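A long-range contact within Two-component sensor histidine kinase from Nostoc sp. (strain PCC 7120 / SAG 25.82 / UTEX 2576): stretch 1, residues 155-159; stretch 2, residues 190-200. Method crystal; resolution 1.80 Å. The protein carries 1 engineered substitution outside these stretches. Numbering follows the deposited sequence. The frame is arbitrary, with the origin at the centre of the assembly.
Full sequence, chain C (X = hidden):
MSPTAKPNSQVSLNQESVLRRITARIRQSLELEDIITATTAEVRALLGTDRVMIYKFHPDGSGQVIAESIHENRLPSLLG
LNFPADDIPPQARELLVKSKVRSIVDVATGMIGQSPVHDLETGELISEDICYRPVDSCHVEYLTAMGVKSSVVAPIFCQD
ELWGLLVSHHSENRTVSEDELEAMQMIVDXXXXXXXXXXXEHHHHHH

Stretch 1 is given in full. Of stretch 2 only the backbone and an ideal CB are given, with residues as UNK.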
# COMPACT_ATOMS: atom_id res chain seq x y z
N PRO C 155 9.07 7.33 -17.38
CA PRO C 155 9.29 8.52 -18.21
C PRO C 155 10.64 8.51 -18.87
O PRO C 155 11.60 7.98 -18.31
CB PRO C 155 9.17 9.67 -17.22
CG PRO C 155 9.57 9.10 -15.93
CD PRO C 155 9.09 7.68 -15.94
N ILE C 156 10.70 9.14 -20.03
CA ILE C 156 11.93 9.37 -20.78
C ILE C 156 12.22 10.86 -20.77
O ILE C 156 11.36 11.69 -21.15
CB ILE C 156 11.78 8.87 -22.22
CG1 ILE C 156 11.36 7.40 -22.27
CG2 ILE C 156 13.05 9.09 -23.04
CD1 ILE C 156 10.84 6.98 -23.64
N PHE C 157 13.43 11.22 -20.38
CA PHE C 157 13.83 12.62 -20.31
C PHE C 157 14.91 12.90 -21.35
O PHE C 157 15.64 12.01 -21.75
CB PHE C 157 14.33 13.00 -18.92
CG PHE C 157 13.23 13.14 -17.91
CD1 PHE C 157 12.73 12.05 -17.25
CD2 PHE C 157 12.66 14.38 -17.64
CE1 PHE C 157 11.71 12.18 -16.35
CE2 PHE C 157 11.64 14.51 -16.73
CZ PHE C 157 11.16 13.40 -16.09
N CYS C 158 14.97 14.14 -21.79
CA CYS C 158 16.12 14.59 -22.56
C CYS C 158 16.62 15.80 -21.83
O CYS C 158 15.95 16.84 -21.80
CB CYS C 158 15.76 14.88 -24.02
SG CYS C 158 17.22 15.44 -25.00
N GLN C 159 17.79 15.66 -21.22
CA GLN C 159 18.27 16.62 -20.24
C GLN C 159 17.20 16.80 -19.16
O GLN C 159 16.88 15.83 -18.47
CB GLN C 159 18.65 17.92 -20.95
CG GLN C 159 19.70 17.66 -22.03
CD GLN C 159 20.28 18.93 -22.64
OE1 GLN C 159 19.56 19.79 -23.11
NE2 GLN C 159 21.61 19.02 -22.63
N UNK C 190 19.15 4.78 -21.24
CA UNK C 190 19.91 4.55 -22.47
C UNK C 190 19.25 5.23 -23.67
O UNK C 190 19.94 5.75 -24.54
CB UNK C 190 20.05 3.05 -22.73
N UNK C 191 17.93 5.25 -23.72
CA UNK C 191 17.25 5.98 -24.79
C UNK C 191 17.50 7.48 -24.69
O UNK C 191 17.68 8.17 -25.70
CB UNK C 191 15.75 5.70 -24.75
N UNK C 192 17.53 7.97 -23.47
CA UNK C 192 17.80 9.37 -23.20
C UNK C 192 19.15 9.76 -23.79
O UNK C 192 19.33 10.90 -24.25
CB UNK C 192 17.77 9.65 -21.70
N UNK C 193 20.11 8.84 -23.71
CA UNK C 193 21.43 9.09 -24.31
C UNK C 193 21.32 9.17 -25.85
O UNK C 193 21.90 10.06 -26.46
CB UNK C 193 22.41 7.99 -23.90
N UNK C 194 20.58 8.25 -26.46
CA UNK C 194 20.40 8.29 -27.91
C UNK C 194 19.73 9.60 -28.31
O UNK C 194 20.10 10.23 -29.29
CB UNK C 194 19.57 7.10 -28.39
N UNK C 195 18.70 9.99 -27.58
CA UNK C 195 18.01 11.24 -27.88
C UNK C 195 18.93 12.46 -27.74
O UNK C 195 18.99 13.32 -28.63
CB UNK C 195 16.80 11.40 -26.96
N UNK C 196 19.67 12.55 -26.64
CA UNK C 196 20.61 13.65 -26.48
C UNK C 196 21.66 13.72 -27.59
O UNK C 196 22.05 14.81 -28.04
CB UNK C 196 21.31 13.53 -25.12
N UNK C 197 22.19 12.57 -28.00
CA UNK C 197 23.22 12.58 -29.01
C UNK C 197 22.64 13.09 -30.31
O UNK C 197 23.27 13.86 -31.00
CB UNK C 197 23.83 11.19 -29.19
N UNK C 198 21.43 12.63 -30.62
CA UNK C 198 20.77 13.06 -31.85
C UNK C 198 20.53 14.57 -31.83
O UNK C 198 20.79 15.24 -32.81
CB UNK C 198 19.45 12.31 -32.04
N UNK C 199 20.06 15.11 -30.72
CA UNK C 199 19.89 16.55 -30.63
C UNK C 199 21.16 17.32 -30.87
O UNK C 199 21.15 18.38 -31.52
CB UNK C 199 19.33 16.92 -29.26
N UNK C 200 22.28 16.81 -30.35
CA UNK C 200 23.55 17.49 -30.51
C UNK C 200 23.97 17.49 -31.98
O UNK C 200 24.53 18.45 -32.48
CB UNK C 200 24.62 16.83 -29.64

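The backbone angles of 190-200 are helical throughout, and the helix runs at 32° to strand 155-158, its axis coming within 7.5 Å. The choice at each position rests on what the strand offers.

Position 190 has nothing of stretch 1 within reach of its ideal CB, so many residues would suit; it is Gln 190, which makes no contact with stretch 1.

At 191 the CA-to-CB bond points toward the strand, with the ideal CB 4.7 Å from CG2 of Ile 156. A branched apolar side chain could lie against that isoleucine. The residue is Leu 191, in the m, t rotamer, whose CD1 lies 4.2 Å from CD1 of Ile 156.

Position 192 is the most constrained. It sits where the backbones draw together, its CA 5.5 Å from CA of Cys 158, and its ideal CB is already a tight 3.2 Å from the carbonyl O of Phe 157. Something small is favoured, and Ala 192 fills the place. Its CB stays 3.2 Å from Phe 157 O, which the contact buries without a hydrogen-bonding partner. A water accepts from N of Gln 159 at 3.2 Å and donates a weak hydrogen bond to O of Ala 192 at 3.4 Å, linking the two backbones.

Stretch 1 puts no demand on positions 193 and 194: the former points away and the latter is out of reach, so many side chains would suit. They are Val 193 and Ala 194.

Position 195 again points toward the strand, with Ile 156 and the sulfur of Cys 158 ahead of it. Leucine, isoleucine, valine or methionine would be reasonable. It is Ile 195, and its two branches take different neighbours: CD1 reaches CG2 of Ile 156 at 3.6 Å, while CG2 packs 3.7 Å from SG of Cys 158.

At 196 the bond points sideways and the ideal CB is 4.5 Å from SG of Cys 158. A small residue suits it, though a larger one directed past the sulfur might also fit; it is Ala 196, whose CA lies 4.1 Å from SG of Cys 158.

Positions 197 and 198 are out of reach, so stretch 1 does not narrow the choice, polar or apolar; they are Gln 197 and Ser 198.

Position 199 points toward the strand, its ideal CB 5.0 Å from SG of Cys 158. An aromatic ring or a flexible apolar chain could bridge that gap, since polarisable sulfur packs well against both. In His 199, chi1 in m, ND1 of His 199 lies 3.2 Å from SG of Cys 158. SG of Cys 158 lies 3.9 Å from the centroid of the His 199 ring in an oblique sulfur-aromatic contact.

Position 200 is out of reach, so many side chains would suit; Leu 200 makes no contact with the strand.

Stretch 2, residues 190-200: QLAVAIAQSHL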
# COMPACT_ATOMS: atom_id res chain seq x y z
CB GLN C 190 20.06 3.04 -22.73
CG GLN C 190 21.00 2.69 -23.93
CD GLN C 190 22.44 3.14 -23.70
OE1 GLN C 190 23.20 2.52 -22.97
NE2 GLN C 190 22.80 4.26 -24.31
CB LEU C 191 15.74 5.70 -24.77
CG LEU C 191 15.25 4.36 -25.28
CD1 LEU C 191 13.75 4.23 -25.00
CD2 LEU C 191 15.52 4.24 -26.80
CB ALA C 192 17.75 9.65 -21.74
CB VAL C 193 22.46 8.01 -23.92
CG1 VAL C 193 23.72 8.10 -24.80
CG2 VAL C 193 22.80 8.12 -22.49
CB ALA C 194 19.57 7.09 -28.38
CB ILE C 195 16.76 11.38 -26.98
CG1 ILE C 195 15.78 10.25 -27.27
CG2 ILE C 195 16.12 12.73 -27.21
CD1 ILE C 195 14.82 9.97 -26.09
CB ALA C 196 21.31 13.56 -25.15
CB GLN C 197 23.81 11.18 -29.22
CG GLN C 197 25.00 11.16 -30.17
CD GLN C 197 26.20 11.86 -29.60
OE1 GLN C 197 26.57 11.64 -28.45
NE2 GLN C 197 26.81 12.73 -30.39
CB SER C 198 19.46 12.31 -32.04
OG SER C 198 18.88 12.64 -33.29
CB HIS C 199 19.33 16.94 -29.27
CG HIS C 199 17.91 16.55 -29.07
ND1 HIS C 199 17.25 16.73 -27.88
CD2 HIS C 199 17.01 15.99 -29.91
CE1 HIS C 199 16.01 16.30 -27.99
NE2 HIS C 199 15.84 15.84 -29.22
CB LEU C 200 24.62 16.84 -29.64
CG LEU C 200 24.52 17.23 -28.16
CD1 LEU C 200 25.26 16.25 -27.27
CD2 LEU C 200 25.09 18.61 -27.99
O HOH W 1 19.78 13.17 -21.78
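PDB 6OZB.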